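Carbohydrate binding family 6 (Clostridium thermocellum, PDB 5A8C) acts as an alpha-L-arabinofuranosidase of glycoside hydrolase family 43, hydrolysing terminal alpha-L-arabinofuranosyl residues, probably those on arabinose-bearing plant polysaccharides. Local coordinates at residues N122-A127 with F161-F166; P143-N148 with M175-N180. All coordinates share one frame; numbering follows the deposited sequence. Where two conformers were deposited one is given.

Contact 1 of 2, residues N122-A127 with F161-F166; sequences NGIGVA and FDPGVF
With CG1 set beside the backbone N (chi1 -68°) and the chain continuing nearly extended (chi2 169°), Ile124 sends its two branches to different parts of Phe161-Asp162-Pro163. The longer branch runs to the backbone of Phe161: CD1 of Ile124 stops 3.9 Å from CA of Phe161, and CG1 of Ile124 lies 4.1 Å from the same atom. The short branch serves the proline, as CG2 of Ile124 sits 4.0 Å from both CB and CG of Pro163. The isoleucine and proline side chains run antiparallel alongside one another, and no hydrogen bond crosses the interface. This is therefore a small, fully buried apolar contact, with one branched side chain filling the angle between a peptide backbone and a proline ring.

The phenylalanine ring plays little part here, because it leads away from Ile124. Asp162 OD1 stands 3.6 Å over one face of the Phe161 ring, nearer its rim than its centre. The Phe161 side chain is also close to a bound Tris molecule, to which Asp162 OD2 is hydrogen-bonded; the same oxygen is also bonded to Ala212 N. The Tris, probably from the crystallisation liquor, may mark a pocket, consistent with the active site that GH43 enzymes carry at the centre of their five-bladed beta-propeller.

The contact joins consecutive sheets of that propeller: strand 124-129 is paired with strand 112-118, whereas strand 164-167 lies beside strand 173-178. Met175 touches both Ile124 and Pro163, and Tyr116 of strand 112-118 packs against Pro163 and Val165.

Contact 2 of 2, residues P143-N148 with M175-N180; sequences PLVSWN and MYFGGN
Immediately after Val145, the residue that meets both Met175 and Phe177, the chain bends in an ST turn: Ser146 OG accepts a hydrogen bond from Asn148 N at 3.0 Å. The N-H...O angle of 142° makes it a bent bond. A further bond, from Ser146 N to Thr149 OG1, ties the loop to itself.

Across the interface the contact is wholly apolar. Val145 is placed with CG1 anti to its backbone N (chi1 176°) and uses its two methyl groups separately. CG1 of Val145 comes obliquely to the far end of the phenylalanine ring, 3.6 Å from CZ and 3.8 Å from CE2 of Phe177. CG2 of Val145 rests 3.9 Å from SD of Met175, the two side chains running past each other in opposite senses.

Leu144 and Val145 both face Ile124 across a classic beta bulge, and both also reach the 175-180 segment. The loop runs beside the edge strand 124-129, bonded to it through the backbones of Val145 and Ile124, and packs against strand 173-178 of the next blade of the five-bladed propeller. Neither leucine nor valine belongs to a regular strand, so the packing here is between an irregular loop and a strand of the neighbouring sheet.

The methionine is extended as far as its sulfur, then bends at chi3 (-74°), turning its methyl toward the leucine: CE of Met175 is 4.0 Å from CD2 of Leu144. Met175 O lies in the plane of the Phe177 ring, at its edge. Ile124 touches both Met175 and Phe177, while the Phe177 side chain also touches Leu160, Arg186 and Ile188.

From the N terminus the chain passes through 122-127, 143-148, 161-166 and 175-180 in turn, and the partners alternate, so that the two contacts cross instead of nesting. Contact 1 closes a loop of 33 intervening residues that includes 143-148; contact 2 closes one of 26 that includes 161-166. Two backbone pairings join them: Ile124 N lies 2.9 Å from Val145 O, and Gly164 N lies 2.8 Å from Tyr176 O, both probable hydrogen bonds. The edge strand 124-129 of its sheet, with the loop that follows, is thus fastened to strands 164-167 and 173-178 of the next propeller blade.

Contact 1 of 2, residues N122-A127 with F161-F166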
loop_
_atom_site.group_PDB
_atom_site.type_symbol
_atom_site.label_atom_id
_atom_site.label_comp_id
_atom_site.label_asym_id
_atom_site.label_seq_id
_atom_site.Cartn_x
_atom_site.Cartn_y
_atom_site.Cartn_z
ATOM N N ASN A 122 -14.684 3.549 5.643
ATOM C CA ASN A 122 -15.396 3.455 6.909
ATOM C C ASN A 122 -14.521 2.849 7.973
ATOM O O ASN A 122 -14.786 1.762 8.485
ATOM C CB ASN A 122 -16.665 2.635 6.755
ATOM C CG ASN A 122 -17.481 3.066 5.591
ATOM O OD1 ASN A 122 -17.761 2.271 4.659
ATOM N ND2 ASN A 122 -17.835 4.312 5.592
ATOM N N GLY A 123 -13.417 3.549 8.294
ATOM C CA GLY A 123 -12.476 3.103 9.291
ATOM C C GLY A 123 -11.311 2.328 8.722
ATOM O O GLY A 123 -11.403 1.670 7.681
ATOM N N ILE A 124 -10.182 2.360 9.456
ATOM C CA ILE A 124 -8.987 1.570 9.148
ATOM C C ILE A 124 -8.788 0.557 10.279
ATOM O O ILE A 124 -8.832 0.923 11.454
ATOM C CB ILE A 124 -7.767 2.481 8.991
ATOM C CG1 ILE A 124 -7.922 3.346 7.743
ATOM C CG2 ILE A 124 -6.469 1.669 8.945
ATOM C CD1 ILE A 124 -6.926 4.462 7.618
ATOM N N GLY A 125 -8.584 -0.704 9.883
ATOM C CA GLY A 125 -8.359 -1.776 10.821
ATOM C C GLY A 125 -6.931 -2.288 10.875
ATOM O O GLY A 125 -6.080 -1.911 10.062
ATOM N N VAL A 126 -6.718 -3.155 11.849
ATOM C CA VAL A 126 -5.465 -3.908 11.984
ATOM C C VAL A 126 -5.791 -5.355 12.248
ATOM O O VAL A 126 -6.613 -5.699 13.085
ATOM C CB VAL A 126 -4.577 -3.350 13.108
ATOM C CG1 VAL A 126 -5.287 -3.347 14.472
ATOM C CG2 VAL A 126 -3.255 -4.125 13.179
ATOM N N ALA A 127 -5.139 -6.246 11.493
ATOM C CA ALA A 127 -5.237 -7.686 11.723
ATOM C C ALA A 127 -3.854 -8.234 12.014
ATOM O O ALA A 127 -2.839 -7.701 11.553
ATOM C CB ALA A 127 -5.858 -8.361 10.516
ATOM N N PHE A 161 -8.684 6.208 4.453
ATOM C CA PHE A 161 -8.294 4.911 3.965
ATOM C C PHE A 161 -6.806 4.865 3.652
ATOM O O PHE A 161 -6.040 5.816 3.891
ATOM C CB PHE A 161 -9.217 4.443 2.819
ATOM C CG PHE A 161 -9.115 5.148 1.500
ATOM C CD1 PHE A 161 -8.120 6.074 1.148
ATOM C CD2 PHE A 161 -10.031 4.798 0.517
ATOM C CE1 PHE A 161 -8.053 6.624 -0.097
ATOM C CE2 PHE A 161 -9.955 5.352 -0.756
ATOM C CZ PHE A 161 -8.942 6.238 -1.074
ATOM N N ASP A 162 -6.397 3.730 3.047
ATOM C CA ASP A 162 -5.077 3.565 2.445
ATOM C C ASP A 162 -3.920 3.765 3.453
ATOM O O ASP A 162 -3.027 4.585 3.240
ATOM C CB ASP A 162 -4.886 4.414 1.190
ATOM C CG ASP A 162 -5.610 3.902 -0.055
ATOM O OD1 ASP A 162 -6.473 3.015 0.056
ATOM O OD2 ASP A 162 -5.259 4.465 -1.121
ATOM N N PRO A 163 -3.912 2.987 4.524
ATOM C CA PRO A 163 -2.856 3.132 5.505
ATOM C C PRO A 163 -1.499 2.811 4.963
ATOM O O PRO A 163 -1.313 1.890 4.163
ATOM C CB PRO A 163 -3.222 2.122 6.588
ATOM C CG PRO A 163 -4.010 1.063 5.836
ATOM C CD PRO A 163 -4.798 1.844 4.843
ATOM N N GLY A 164 -0.487 3.498 5.480
ATOM C CA GLY A 164 0.922 3.191 5.277
ATOM C C GLY A 164 1.646 3.278 6.591
ATOM O O GLY A 164 1.732 4.372 7.148
ATOM N N VAL A 165 2.048 2.160 7.164
ATOM C CA VAL A 165 2.647 2.123 8.495
ATOM C C VAL A 165 4.160 1.945 8.371
ATOM O O VAL A 165 4.650 1.246 7.488
ATOM C CB VAL A 165 1.961 1.047 9.358
ATOM C CG1 VAL A 165 2.569 0.945 10.745
ATOM C CG2 VAL A 165 0.477 1.310 9.457
ATOM N N PHE A 166 4.869 2.593 9.288
ATOM C CA PHE A 166 6.296 2.678 9.299
ATOM C C PHE A 166 6.785 2.697 10.765
ATOM O O PHE A 166 6.195 3.413 11.561
ATOM C CB PHE A 166 6.688 3.994 8.550
ATOM C CG PHE A 166 8.073 4.421 8.803
ATOM C CD1 PHE A 166 9.162 3.808 8.187
ATOM C CD2 PHE A 166 8.343 5.489 9.648
ATOM C CE1 PHE A 166 10.489 4.201 8.449
ATOM C CE2 PHE A 166 9.635 5.916 9.866
ATOM C CZ PHE A 166 10.699 5.285 9.291
#

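Contact 2 of 2, residues P143-N148 with M175-N180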
loop_
_atom_site.group_PDB
_atom_site.type_symbol
_atom_site.label_atom_id
_atom_site.label_comp_id
_atom_site.label_asym_id
_atom_site.label_seq_id
_atom_site.Cartn_x
_atom_site.Cartn_y
_atom_site.Cartn_z
ATOM N N PRO A 143 -12.739 0.044 14.421
ATOM C CA PRO A 143 -11.529 0.492 13.705
ATOM C C PRO A 143 -10.453 0.995 14.641
ATOM O O PRO A 143 -10.734 1.667 15.645
ATOM C CB PRO A 143 -12.045 1.559 12.771
ATOM C CG PRO A 143 -13.393 1.892 13.199
ATOM C CD PRO A 143 -13.946 0.780 13.998
ATOM N N LEU A 144 -9.231 0.790 14.242
ATOM C CA LEU A 144 -8.068 1.358 14.880
ATOM C C LEU A 144 -8.082 2.894 14.714
ATOM O O LEU A 144 -7.718 3.639 15.640
ATOM C CB LEU A 144 -6.809 0.747 14.318
ATOM C CG LEU A 144 -5.488 1.296 14.838
ATOM C CD1 LEU A 144 -5.345 1.112 16.336
ATOM C CD2 LEU A 144 -4.318 0.612 14.141
ATOM N N VAL A 145 -8.413 3.349 13.505
ATOM C CA VAL A 145 -8.530 4.763 13.205
ATOM C C VAL A 145 -9.880 4.994 12.526
ATOM O O VAL A 145 -10.254 4.253 11.620
ATOM C CB VAL A 145 -7.371 5.229 12.267
ATOM C CG1 VAL A 145 -7.571 6.693 11.886
ATOM C CG2 VAL A 145 -6.016 5.043 12.949
ATOM N N SER A 146 -10.625 5.989 13.024
ATOM C CA SER A 146 -11.995 6.232 12.571
ATOM C C SER A 146 -12.113 7.750 12.349
ATOM O O SER A 146 -11.209 8.541 12.677
ATOM C CB SER A 146 -13.009 5.784 13.680
ATOM O OG SER A 146 -13.076 6.710 14.724
ATOM N N TRP A 147 -13.277 8.122 11.834
ATOM C CA TRP A 147 -13.599 9.525 11.700
ATOM C C TRP A 147 -13.543 10.272 13.035
ATOM O O TRP A 147 -13.406 11.495 13.036
ATOM C CB TRP A 147 -15.003 9.694 11.098
ATOM C CG TRP A 147 -15.016 9.378 9.702
ATOM C CD1 TRP A 147 -15.621 8.322 9.071
ATOM C CD2 TRP A 147 -14.381 10.137 8.696
ATOM N NE1 TRP A 147 -15.379 8.374 7.713
ATOM C CE2 TRP A 147 -14.623 9.495 7.456
ATOM C CE3 TRP A 147 -13.654 11.326 8.715
ATOM C CZ2 TRP A 147 -14.169 10.009 6.273
ATOM C CZ3 TRP A 147 -13.176 11.818 7.532
ATOM C CH2 TRP A 147 -13.454 11.168 6.324
ATOM N N ASN A 148 -13.730 9.555 14.149
ATOM C CA ASN A 148 -13.727 10.191 15.460
ATOM C C ASN A 148 -12.383 10.166 16.171
ATOM O O ASN A 148 -12.287 10.708 17.270
ATOM C CB ASN A 148 -14.824 9.536 16.302
ATOM C CG ASN A 148 -16.214 9.897 15.813
ATOM O OD1 ASN A 148 -16.457 11.036 15.379
ATOM N ND2 ASN A 148 -17.137 8.936 15.869
ATOM N N MET A 175 1.304 5.657 11.475
ATOM C CA MET A 175 0.384 5.331 10.383
ATOM C C MET A 175 0.067 6.597 9.609
ATOM O O MET A 175 -0.525 7.512 10.192
ATOM C CB MET A 175 -0.877 4.684 10.860
ATOM C CG MET A 175 -1.838 4.372 9.713
ATOM S SD MET A 175 -3.533 3.961 10.138
ATOM C CE MET A 175 -3.157 2.366 10.721
ATOM N N TYR A 176 0.400 6.602 8.335
ATOM C CA TYR A 176 0.009 7.654 7.394
ATOM C C TYR A 176 -1.248 7.193 6.673
ATOM O O TYR A 176 -1.373 6.000 6.371
ATOM C CB TYR A 176 1.148 7.894 6.363
ATOM C CG TYR A 176 2.466 8.279 6.990
ATOM C CD1 TYR A 176 3.294 7.352 7.613
ATOM C CD2 TYR A 176 2.897 9.625 7.010
ATOM C CE1 TYR A 176 4.482 7.711 8.220
ATOM C CE2 TYR A 176 4.098 9.972 7.597
ATOM C CZ TYR A 176 4.895 9.032 8.223
ATOM O OH TYR A 176 6.087 9.310 8.811
ATOM N N PHE A 177 -2.195 8.086 6.402
ATOM C CA PHE A 177 -3.447 7.663 5.783
ATOM C C PHE A 177 -4.137 8.900 5.199
ATOM O O PHE A 177 -3.678 10.030 5.391
ATOM C CB PHE A 177 -4.353 6.917 6.793
ATOM C CG PHE A 177 -4.729 7.740 8.002
ATOM C CD1 PHE A 177 -3.871 7.827 9.093
ATOM C CD2 PHE A 177 -5.958 8.347 8.090
ATOM C CE1 PHE A 177 -4.240 8.551 10.240
ATOM C CE2 PHE A 177 -6.350 9.051 9.219
ATOM C CZ PHE A 177 -5.488 9.124 10.295
ATOM N N GLY A 178 -5.232 8.652 4.514
ATOM C CA GLY A 178 -6.004 9.739 3.938
ATOM C C GLY A 178 -6.190 9.593 2.445
ATOM O O GLY A 178 -5.780 8.614 1.811
ATOM N N GLY A 179 -6.793 10.609 1.839
ATOM C CA GLY A 179 -7.079 10.577 0.446
ATOM C C GLY A 179 -7.862 11.802 0.003
ATOM O O GLY A 179 -8.506 12.458 0.803
ATOM N N ASN A 180 -7.766 12.101 -1.280
ATOM C CA ASN A 180 -8.589 13.070 -1.982
ATOM C C ASN A 180 -8.292 14.506 -1.557
ATOM O O ASN A 180 -9.189 15.267 -1.204
ATOM C CB ASN A 180 -10.076 12.784 -1.843
ATOM C CG ASN A 180 -10.900 13.574 -2.796
ATOM O OD1 ASN A 180 -10.476 13.898 -3.895
ATOM N ND2 ASN A 180 -12.107 13.894 -2.390
#